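Local structure of Rd1NTF2_04 (Synthetic construct, 6W3G) at residues D16-M21 and E32-N37; G25-A30 and W56-V61; V38-G43 and E51-W56; I83-H88 and D98-V103. The protein has no known natural function, being a de novo designed NTF2-like fold probably meant to provide a pocket framed by a curved sheet and helices. All blocks are in the same frame, centred on the assembly; numbering follows the deposited sequence. Where two conformers were deposited one is given.

Contact 1: D16-M21 and E32-N37; sequences DEFREM and ELFDPN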
# COMPACT_ATOMS: atom_id res chain seq x y z
N ASP A 16 7.32 6.62 2.80
CA ASP A 16 6.94 7.87 2.15
C ASP A 16 6.65 7.66 0.66
O ASP A 16 5.69 8.22 0.12
CB ASP A 16 8.06 8.91 2.30
CG ASP A 16 8.11 9.52 3.70
OD1 ASP A 16 7.11 9.43 4.43
OD2 ASP A 16 9.16 10.09 4.07
N GLU A 17 7.51 6.90 -0.02
CA GLU A 17 7.29 6.65 -1.45
C GLU A 17 6.01 5.87 -1.67
O GLU A 17 5.26 6.13 -2.62
CB GLU A 17 8.49 5.89 -2.03
CG GLU A 17 9.72 6.76 -2.23
CD GLU A 17 10.92 5.96 -2.73
OE1 GLU A 17 10.81 4.72 -2.84
OE2 GLU A 17 11.97 6.57 -2.99
N PHE A 18 5.74 4.90 -0.80
CA PHE A 18 4.52 4.12 -0.92
C PHE A 18 3.30 5.01 -0.75
O PHE A 18 2.31 4.88 -1.49
CB PHE A 18 4.52 2.99 0.10
CG PHE A 18 3.20 2.30 0.20
CD1 PHE A 18 2.84 1.35 -0.72
CD2 PHE A 18 2.30 2.64 1.20
CE1 PHE A 18 1.62 0.72 -0.65
CE2 PHE A 18 1.07 2.03 1.27
CZ PHE A 18 0.73 1.07 0.34
N ARG A 19 3.34 5.91 0.22
CA ARG A 19 2.23 6.83 0.42
C ARG A 19 2.03 7.72 -0.81
O ARG A 19 0.89 7.96 -1.23
CB ARG A 19 2.50 7.67 1.67
CG ARG A 19 1.35 8.52 2.09
CD ARG A 19 1.66 9.20 3.41
NE ARG A 19 0.69 10.26 3.67
CZ ARG A 19 0.82 11.52 3.24
NH1 ARG A 19 1.88 11.89 2.54
NH2 ARG A 19 -0.12 12.40 3.53
N GLU A 20 3.12 8.22 -1.39
CA GLU A 20 3.02 9.05 -2.59
C GLU A 20 2.47 8.26 -3.76
O GLU A 20 1.66 8.77 -4.54
CB GLU A 20 4.38 9.65 -2.92
CG GLU A 20 4.39 10.65 -4.06
CD GLU A 20 3.49 11.85 -3.81
OE1 GLU A 20 3.20 12.15 -2.63
OE2 GLU A 20 3.08 12.49 -4.80
N MET A 21 2.91 7.00 -3.92
CA MET A 21 2.38 6.16 -5.00
C MET A 21 0.89 5.93 -4.83
O MET A 21 0.14 5.87 -5.81
CB MET A 21 3.12 4.82 -5.04
CG MET A 21 2.48 3.77 -5.96
SD MET A 21 3.24 2.14 -5.79
CE MET A 21 2.53 1.61 -4.24
N GLU A 32 8.76 -0.21 -8.84
CA GLU A 32 9.88 -0.17 -7.91
C GLU A 32 9.51 -0.72 -6.55
O GLU A 32 10.34 -1.37 -5.90
CB GLU A 32 10.41 1.26 -7.78
N LEU A 33 8.27 -0.50 -6.11
CA LEU A 33 7.89 -0.76 -4.72
C LEU A 33 7.29 -2.14 -4.50
O LEU A 33 7.44 -2.71 -3.41
CB LEU A 33 6.87 0.28 -4.26
CG LEU A 33 7.34 1.74 -4.24
CD1 LEU A 33 6.27 2.65 -3.65
CD2 LEU A 33 8.64 1.88 -3.47
N PHE A 34 6.59 -2.68 -5.50
CA PHE A 34 5.91 -3.96 -5.38
C PHE A 34 6.81 -5.09 -5.88
O PHE A 34 7.41 -5.00 -6.96
CB PHE A 34 4.60 -3.96 -6.18
CG PHE A 34 3.48 -3.20 -5.53
CD1 PHE A 34 3.02 -3.56 -4.27
CD2 PHE A 34 2.85 -2.16 -6.19
CE1 PHE A 34 1.99 -2.88 -3.67
CE2 PHE A 34 1.81 -1.47 -5.59
CZ PHE A 34 1.38 -1.83 -4.34
N ASP A 35 6.89 -6.17 -5.11
CA ASP A 35 7.45 -7.41 -5.63
C ASP A 35 6.61 -7.84 -6.83
O ASP A 35 5.41 -7.59 -6.88
CB ASP A 35 7.41 -8.49 -4.55
CG ASP A 35 8.20 -9.72 -4.90
OD1 ASP A 35 9.40 -9.77 -4.58
OD2 ASP A 35 7.60 -10.65 -5.50
N PRO A 36 7.22 -8.51 -7.81
CA PRO A 36 6.42 -8.98 -8.95
C PRO A 36 5.30 -9.91 -8.56
O PRO A 36 4.27 -9.97 -9.25
CB PRO A 36 7.47 -9.69 -9.83
CG PRO A 36 8.75 -9.07 -9.47
CD PRO A 36 8.66 -8.70 -8.02
N ASN A 37 5.45 -10.67 -7.48
CA ASN A 37 4.44 -11.61 -7.03
C ASN A 37 3.71 -11.09 -5.79
O ASN A 37 3.22 -11.88 -4.98
CB ASN A 37 5.06 -12.97 -6.74

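Contact 2: G25-A30 and W56-V61; sequences GDSTKA and WIRHLV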
# COMPACT_ATOMS: atom_id res chain seq x y z
N GLY A 25 -1.53 6.03 -7.87
CA GLY A 25 -1.38 4.72 -8.47
C GLY A 25 -0.39 4.71 -9.61
O GLY A 25 -0.61 4.02 -10.61
N ASP A 26 0.71 5.45 -9.47
CA ASP A 26 1.70 5.53 -10.53
C ASP A 26 2.32 4.16 -10.80
O ASP A 26 2.86 3.53 -9.89
CB ASP A 26 2.79 6.54 -10.15
CG ASP A 26 3.90 6.59 -11.17
OD1 ASP A 26 3.61 6.82 -12.36
OD2 ASP A 26 5.07 6.40 -10.78
N SER A 27 2.24 3.72 -12.06
CA SER A 27 2.76 2.42 -12.44
C SER A 27 4.28 2.34 -12.28
O SER A 27 4.81 1.30 -11.87
CB SER A 27 2.38 2.11 -13.89
OG SER A 27 1.02 1.75 -14.00
N THR A 28 4.99 3.41 -12.64
CA THR A 28 6.44 3.41 -12.51
C THR A 28 6.85 3.18 -11.06
O THR A 28 7.70 2.33 -10.77
CB THR A 28 7.01 4.74 -13.01
OG1 THR A 28 6.67 4.92 -14.39
CG2 THR A 28 8.52 4.75 -12.85
N LYS A 29 6.25 3.93 -10.13
CA LYS A 29 6.52 3.72 -8.72
C LYS A 29 6.19 2.30 -8.30
O LYS A 29 6.95 1.66 -7.56
CB LYS A 29 5.72 4.72 -7.88
N ALA A 30 5.06 1.77 -8.78
CA ALA A 30 4.65 0.42 -8.41
C ALA A 30 5.68 -0.61 -8.86
O ALA A 30 5.93 -1.59 -8.14
CB ALA A 30 3.28 0.12 -9.01
N TRP A 56 -6.06 -1.97 -8.46
CA TRP A 56 -6.77 -1.83 -7.20
C TRP A 56 -6.64 -0.41 -6.68
O TRP A 56 -7.63 0.22 -6.30
CB TRP A 56 -6.24 -2.84 -6.19
CG TRP A 56 -6.67 -2.57 -4.79
CD1 TRP A 56 -7.94 -2.64 -4.30
CD2 TRP A 56 -5.84 -2.17 -3.70
NE1 TRP A 56 -7.95 -2.31 -2.97
CE2 TRP A 56 -6.67 -2.02 -2.58
CE3 TRP A 56 -4.47 -1.94 -3.57
CZ2 TRP A 56 -6.18 -1.64 -1.33
CZ3 TRP A 56 -3.98 -1.56 -2.33
CH2 TRP A 56 -4.83 -1.41 -1.23
N ILE A 57 -5.42 0.14 -6.71
CA ILE A 57 -5.21 1.50 -6.22
C ILE A 57 -5.96 2.49 -7.09
O ILE A 57 -6.61 3.42 -6.58
CB ILE A 57 -3.70 1.82 -6.19
CG1 ILE A 57 -2.99 0.90 -5.20
CG2 ILE A 57 -3.46 3.28 -5.84
CD1 ILE A 57 -1.47 1.01 -5.26
N ARG A 58 -5.91 2.32 -8.41
CA ARG A 58 -6.56 3.27 -9.31
C ARG A 58 -8.07 3.28 -9.13
O ARG A 58 -8.71 4.33 -9.21
CB ARG A 58 -6.18 2.95 -10.76
CG ARG A 58 -4.69 3.03 -11.02
CD ARG A 58 -4.37 3.70 -12.35
NE ARG A 58 -2.97 4.12 -12.42
CZ ARG A 58 -2.01 3.47 -13.07
NH1 ARG A 58 -0.77 3.95 -13.06
NH2 ARG A 58 -2.27 2.35 -13.74
N HIS A 59 -8.67 2.11 -8.86
CA HIS A 59 -10.10 2.08 -8.58
C HIS A 59 -10.44 2.93 -7.35
O HIS A 59 -11.44 3.66 -7.35
CB HIS A 59 -10.58 0.64 -8.37
CG HIS A 59 -11.85 0.54 -7.59
ND1 HIS A 59 -11.88 0.49 -6.21
CD2 HIS A 59 -13.15 0.48 -7.98
CE1 HIS A 59 -13.13 0.41 -5.79
NE2 HIS A 59 -13.92 0.40 -6.85
N LEU A 60 -9.64 2.82 -6.29
CA LEU A 60 -9.87 3.65 -5.10
C LEU A 60 -9.76 5.12 -5.43
O LEU A 60 -10.62 5.93 -5.04
CB LEU A 60 -8.85 3.29 -4.02
CG LEU A 60 -8.90 1.85 -3.51
CD1 LEU A 60 -7.70 1.57 -2.63
CD2 LEU A 60 -10.20 1.63 -2.76
N VAL A 61 -8.70 5.50 -6.14
CA VAL A 61 -8.47 6.90 -6.48
C VAL A 61 -9.66 7.47 -7.24
O VAL A 61 -10.08 8.61 -7.02
CB VAL A 61 -7.17 7.04 -7.28
CG1 VAL A 61 -7.05 8.41 -7.89
CG2 VAL A 61 -5.98 6.73 -6.39

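Contact 3: V38-G43 and E51-W56; sequences VRVEVG and EQAVDW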
# COMPACT_ATOMS: atom_id res chain seq x y z
N VAL A 38 3.63 -9.77 -5.64
CA VAL A 38 2.97 -9.21 -4.47
C VAL A 38 1.55 -9.75 -4.35
O VAL A 38 0.82 -9.90 -5.34
CB VAL A 38 2.95 -7.68 -4.54
CG1 VAL A 38 2.21 -7.20 -5.78
CG2 VAL A 38 2.31 -7.10 -3.26
N ARG A 39 1.14 -10.01 -3.11
CA ARG A 39 -0.21 -10.41 -2.77
C ARG A 39 -0.90 -9.27 -2.04
O ARG A 39 -0.36 -8.72 -1.08
CB ARG A 39 -0.17 -11.67 -1.90
CG ARG A 39 0.35 -12.90 -2.63
CD ARG A 39 0.54 -14.06 -1.67
NE ARG A 39 0.89 -15.30 -2.35
CZ ARG A 39 2.13 -15.76 -2.53
NH1 ARG A 39 3.18 -15.06 -2.11
NH2 ARG A 39 2.32 -16.91 -3.16
N VAL A 40 -2.11 -8.91 -2.49
CA VAL A 40 -2.93 -7.91 -1.82
C VAL A 40 -4.24 -8.58 -1.46
O VAL A 40 -4.95 -9.10 -2.34
CB VAL A 40 -3.17 -6.66 -2.68
CG1 VAL A 40 -4.02 -5.66 -1.91
CG2 VAL A 40 -1.85 -6.02 -3.11
N GLU A 41 -4.58 -8.58 -0.18
CA GLU A 41 -5.83 -9.15 0.31
C GLU A 41 -6.67 -8.03 0.90
O GLU A 41 -6.27 -7.39 1.87
CB GLU A 41 -5.57 -10.23 1.36
CG GLU A 41 -6.85 -10.88 1.87
N VAL A 42 -7.86 -7.83 0.33
CA VAL A 42 -8.78 -6.78 0.76
C VAL A 42 -10.10 -7.47 1.07
O VAL A 42 -10.98 -7.60 0.21
CB VAL A 42 -8.95 -5.69 -0.29
CG1 VAL A 42 -9.81 -4.55 0.27
CG2 VAL A 42 -7.62 -5.17 -0.74
N GLY A 43 -10.24 -7.96 2.29
CA GLY A 43 -11.43 -8.69 2.65
C GLY A 43 -11.55 -9.93 1.80
O GLY A 43 -10.68 -10.81 1.82
N GLU A 51 0.36 -5.44 -11.73
CA GLU A 51 -0.73 -4.89 -12.52
C GLU A 51 -2.03 -4.87 -11.73
O GLU A 51 -2.74 -3.86 -11.69
CB GLU A 51 -0.89 -5.68 -13.82
CG GLU A 51 -2.07 -5.23 -14.65
CD GLU A 51 -2.11 -5.90 -16.02
OE1 GLU A 51 -1.03 -6.27 -16.53
OE2 GLU A 51 -3.21 -6.06 -16.57
N GLN A 52 -2.36 -5.98 -11.07
CA GLN A 52 -3.59 -6.02 -10.28
C GLN A 52 -3.51 -5.09 -9.08
O GLN A 52 -4.51 -4.49 -8.69
CB GLN A 52 -3.89 -7.45 -9.83
CG GLN A 52 -4.33 -8.34 -10.97
CD GLN A 52 -4.78 -9.73 -10.53
OE1 GLN A 52 -4.99 -9.98 -9.34
NE2 GLN A 52 -4.95 -10.63 -11.48
N ALA A 53 -2.32 -4.97 -8.47
CA ALA A 53 -2.17 -4.06 -7.34
C ALA A 53 -2.36 -2.61 -7.77
O ALA A 53 -3.01 -1.82 -7.07
CB ALA A 53 -0.79 -4.26 -6.69
N VAL A 54 -1.84 -2.25 -8.95
CA VAL A 54 -2.01 -0.90 -9.47
C VAL A 54 -3.47 -0.63 -9.80
O VAL A 54 -4.01 0.44 -9.48
CB VAL A 54 -1.11 -0.70 -10.71
CG1 VAL A 54 -1.59 0.45 -11.56
CG2 VAL A 54 0.31 -0.48 -10.26
N ASP A 55 -4.15 -1.59 -10.43
CA ASP A 55 -5.55 -1.42 -10.78
C ASP A 55 -6.40 -1.24 -9.52
O ASP A 55 -7.36 -0.46 -9.51
CB ASP A 55 -6.05 -2.63 -11.57
CG ASP A 55 -5.51 -2.66 -12.99
OD1 ASP A 55 -4.76 -1.73 -13.37
OD2 ASP A 55 -5.84 -3.61 -13.73
N TRP A 56 -6.06 -1.97 -8.46
CA TRP A 56 -6.77 -1.83 -7.20
C TRP A 56 -6.64 -0.41 -6.68
O TRP A 56 -7.63 0.22 -6.30
CB TRP A 56 -6.24 -2.84 -6.19
CG TRP A 56 -6.67 -2.57 -4.79
CD1 TRP A 56 -7.94 -2.64 -4.30
CD2 TRP A 56 -5.84 -2.17 -3.70
NE1 TRP A 56 -7.95 -2.31 -2.97
CE2 TRP A 56 -6.67 -2.02 -2.58
CE3 TRP A 56 -4.47 -1.94 -3.57
CZ2 TRP A 56 -6.18 -1.64 -1.33
CZ3 TRP A 56 -3.98 -1.56 -2.33
CH2 TRP A 56 -4.83 -1.41 -1.23

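Contact 4: I83-H88 and D98-V103; sequences IVFTVH and DRYVMV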
# COMPACT_ATOMS: atom_id res chain seq x y z
N ILE A 83 4.89 -2.44 8.00
CA ILE A 83 4.28 -1.12 8.05
C ILE A 83 2.80 -1.29 8.31
O ILE A 83 2.12 -2.02 7.59
CB ILE A 83 4.52 -0.32 6.76
CG1 ILE A 83 6.01 -0.08 6.59
CG2 ILE A 83 3.73 1.00 6.80
CD1 ILE A 83 6.40 0.61 5.31
N VAL A 84 2.29 -0.63 9.35
CA VAL A 84 0.87 -0.55 9.63
C VAL A 84 0.45 0.86 9.24
O VAL A 84 1.07 1.84 9.68
CB VAL A 84 0.55 -0.81 11.11
CG1 VAL A 84 -0.93 -0.65 11.34
CG2 VAL A 84 0.99 -2.19 11.51
N PHE A 85 -0.57 0.96 8.40
CA PHE A 85 -1.08 2.26 8.00
C PHE A 85 -2.60 2.24 8.00
O PHE A 85 -3.23 1.19 7.86
CB PHE A 85 -0.51 2.70 6.64
CG PHE A 85 -0.87 1.82 5.48
CD1 PHE A 85 -1.95 2.13 4.67
CD2 PHE A 85 -0.09 0.71 5.16
CE1 PHE A 85 -2.28 1.35 3.58
CE2 PHE A 85 -0.42 -0.07 4.06
CZ PHE A 85 -1.50 0.25 3.27
N THR A 86 -3.18 3.40 8.24
CA THR A 86 -4.62 3.56 8.15
C THR A 86 -4.95 4.41 6.94
O THR A 86 -4.17 5.28 6.53
CB THR A 86 -5.19 4.15 9.43
OG1 THR A 86 -4.39 5.25 9.84
CG2 THR A 86 -5.18 3.12 10.52
N VAL A 87 -6.09 4.13 6.34
CA VAL A 87 -6.54 4.85 5.15
C VAL A 87 -7.94 5.37 5.43
O VAL A 87 -8.81 4.59 5.84
CB VAL A 87 -6.52 3.96 3.90
CG1 VAL A 87 -6.85 4.78 2.66
CG2 VAL A 87 -5.15 3.30 3.74
N HIS A 88 -8.14 6.67 5.26
CA HIS A 88 -9.43 7.32 5.41
C HIS A 88 -9.95 7.65 4.01
O HIS A 88 -9.36 8.48 3.31
CB HIS A 88 -9.30 8.60 6.24
CG HIS A 88 -8.64 8.40 7.57
ND1 HIS A 88 -8.23 9.46 8.35
CD2 HIS A 88 -8.33 7.28 8.26
CE1 HIS A 88 -7.68 8.99 9.47
NE2 HIS A 88 -7.73 7.67 9.43
N ASP A 98 -10.04 2.44 7.29
CA ASP A 98 -9.49 1.11 7.13
C ASP A 98 -8.10 1.10 7.76
O ASP A 98 -7.49 2.15 8.00
CB ASP A 98 -9.40 0.71 5.66
CG ASP A 98 -10.74 0.26 5.08
OD1 ASP A 98 -11.69 0.01 5.84
OD2 ASP A 98 -10.82 0.15 3.84
N ARG A 99 -7.63 -0.10 8.05
CA ARG A 99 -6.27 -0.31 8.51
C ARG A 99 -5.66 -1.43 7.69
O ARG A 99 -6.33 -2.43 7.39
CB ARG A 99 -6.22 -0.65 10.00
CG ARG A 99 -4.86 -1.09 10.50
CD ARG A 99 -4.97 -1.55 11.94
NE ARG A 99 -4.96 -0.43 12.86
CZ ARG A 99 -5.61 -0.40 14.02
NH1 ARG A 99 -6.35 -1.44 14.42
NH2 ARG A 99 -5.53 0.67 14.79
N TYR A 100 -4.41 -1.24 7.29
CA TYR A 100 -3.68 -2.21 6.50
C TYR A 100 -2.37 -2.55 7.19
O TYR A 100 -1.76 -1.71 7.87
CB TYR A 100 -3.37 -1.71 5.10
CG TYR A 100 -4.54 -1.72 4.17
CD1 TYR A 100 -5.46 -0.69 4.16
CD2 TYR A 100 -4.74 -2.79 3.30
CE1 TYR A 100 -6.55 -0.72 3.30
CE2 TYR A 100 -5.80 -2.82 2.44
CZ TYR A 100 -6.71 -1.79 2.44
OH TYR A 100 -7.78 -1.84 1.58
N VAL A 101 -1.91 -3.78 6.95
CA VAL A 101 -0.60 -4.23 7.37
C VAL A 101 0.15 -4.64 6.12
O VAL A 101 -0.38 -5.36 5.27
CB VAL A 101 -0.69 -5.40 8.37
CG1 VAL A 101 0.70 -5.84 8.76
CG2 VAL A 101 -1.47 -4.97 9.61
N MET A 102 1.40 -4.20 6.01
CA MET A 102 2.21 -4.45 4.83
C MET A 102 3.54 -5.05 5.23
O MET A 102 4.21 -4.54 6.13
CB MET A 102 2.43 -3.15 4.06
CG MET A 102 2.76 -3.36 2.62
SD MET A 102 2.53 -1.81 1.76
CE MET A 102 3.94 -0.90 2.39
N VAL A 103 3.92 -6.13 4.54
CA VAL A 103 5.20 -6.78 4.75
C VAL A 103 6.02 -6.55 3.50
O VAL A 103 5.57 -6.85 2.39
CB VAL A 103 5.05 -8.27 5.06
CG1 VAL A 103 6.43 -8.93 5.14
CG2 VAL A 103 4.29 -8.41 6.37

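Contact 1: D16-M21 and E32-N37
E17 O receives the backbone N-H of M21 over 2.8 Å, closing the turn of helix 11-24 whose side leans on L33 near the end of helix 27-33. Across the two segments the contact is almost wholly apolar. The two methyl branches of L33 divide the work. CD1 presses on the helix backbone itself, 3.6 Å from F18 CA, while CD2 lies 3.6 Å from E17 OE1 at the outer border, where a carboxylate brushes a methyl group without bonding to it.

M21, modelled in two conformers of which one is described, meets L33 tip to tip, with SD 3.7 Å from L33 CD1. Its chain bends at the last torsion (chi3 76°), which brings CE to 3.4 Å from F34 CE2. The sulfur approaches the F34 ring obliquely, 4.8 Å from the centroid, in a Met-aromatic contact. F34, the first residue to leave helical geometry, also places its CZ at the edge of the F18 ring, 4.5 Å from CE1.

Past F34 the chain turns a corner through an Asx turn, in which D35 OD2 accepts from N37 N at 2.9 Å. F34 O is bonded by R50 NE, and the F34 side chain also touches A53 and I57 of helix 50-63; F18 continues inward to the ring of F85. The chemistry implies an apolar helix-to-helix contact: dispersion and a polarisable sulfur hold the two helices together, while the polar bonds run within helix 11-24 and the Asx turn, or outward to R50 and strand 111-118, none of them between the two segments.

Contact 2: G25-A30 and W56-V61
G25 and R58 bring their CA atoms within 5.4 Å, at the point where the chain leaves helix 11-24 with a positive phi (62°) and passes beside helix 50-63. Having no side chain, G25 lets I57 settle close by, with its CG2 branch 3.6 Å from G25 CA; I57 also touches M22 on the neighbouring helix.

R58 reaches along the loop toward the start of helix 27-33. Its chain bends at chi2 (-139°), off a staggered position at CD; at its far end the guanidinium meets S27. NH1 donates to S27 OG over 3.0 Å, with the hydroxyl oxygen close to the guanidinium plane, and NH2 adds a weak second bond of 3.4 Å to the same atom. G25 O lies over a face of the guanidinium, but so near that its exact placing is doubtful.

D26 is the N-cap residue of helix 27-33, and its OD2 accepts from K29 N at 2.8 Å, the donor standing above the carboxylate plane. An alanine in place of R58 would probably leave S27 OG without its donors from helix 50-63 and the glycine turn less closely covered. D26 OD1 is 5.3 Å from R58 NH1, a distance at which the opposite charges do not touch but may still attract. The chemistry implies a polar bond beside a small apolar contact, with one arginine tying a helix start to the helix beside it.

Contact 3: V38-G43 and E51-W56
V40 lays its CG1 methyl over the six-membered ring of W56, 4.1 Å from the centroid and only 12° off the ring normal, a clear CH-pi contact. CG1 stands anti to the backbone N (chi1 -179°), which leaves the other branch, CG2, to meet A53 CB at 4.1 Å. V42 comes to the same side of the indole, further toward the pyrrole part, with its CG2 3.6 Å from W56 NE1. At the start of the strand V38 CG1 completes the row, 4.3 Å from A53 CB.

Alternate residues of strand 38-42 thus meet two residues one helical turn apart: the small A53 lets the helix draw near, and the large W56 fills the distance further on. The segment axes approach to 8.9 Å and make an angle of 37°, with both chains running broadly the same way.

The second shell holds these pieces in place. L60 CD1 rests on the opposite face of the indole, so that the ring is sandwiched between its own helix and the strand, and Y47 and L116 also touch it. Strand 38-42 is bonded on one side to Y47 of strand 45-48 and on the other to strand 111-118, while Q52 OE1 takes H48 N. A helix packed on the concave side of a strongly bent sheet, closing the cone from one side, is characteristic of the NTF2-like fold that this design adopts.

Contact 4: I83-H88 and D98-V103
F85 and Y100 form the apolar centre, and it is the CB of Y100, not its ring, that lies over the phenylalanine: CB is 3.6 Å from the F85 ring centroid and 3.3 Å from F85 CZ. The two rings are almost parallel (9°) but slid apart, their centroids 5.4 Å from each other, so they barely overlap. F85 takes the crowded position, CG between the backbone N and the carbonyl carbon (chi1 62°), which turns CG toward the neighbouring strand, and the ring beyond it lies against Y100 CB.

Around this pair, V87 CG2 sits at the edge of the F85 ring and 4.0 Å from Y100 CD1. On the other side M102, described in one of its two conformers, brings SD to 4.1 Å from F85 CE2 in an oblique Met-aromatic contact, and its CE lies 4.1 Å from I83 CD1. The ring of F18 and the side chain of L116 also touch F85. An alanine in place of F85 would probably open a gap over Y100 CB and beside M102 SD, and take away the ring on which F18 packs.

The opposite face of the sheet carries V84 against V101 and T86 against R99; T86 OG1 is hydrogen-bonded to D72 OD2 on the next strand. Between the faces run six backbone bonds, among them Y100 N to F85 O at 2.8 Å. The chemistry implies a two-sided hairpin: antiparallel bonds fix the register, aromatic and sulfur groups fill the inner face, while the outer face mixes valines with T86 and R99.

Along the chain contact 1 crosses contact 2, contact 3 is nested inside the loop that contact 2 closes, and contact 4 follows them all. The first three gather round the helices: contacts 1 and 2 share helix 27-33 with centres about 9 Å apart, and contacts 2 and 3 share helix 50-63 at about 10 Å. Contact 4, some 14 to 16 Å from the others between centres, lies in the long strands of the same six-stranded sheet that contact 3 reaches. The two groups are bridged by side chains: F18 of contact 1 packs on F85 and M102, and W56 meets Y100. Helices and sheet thus share one interior, as in an NTF2-like cone.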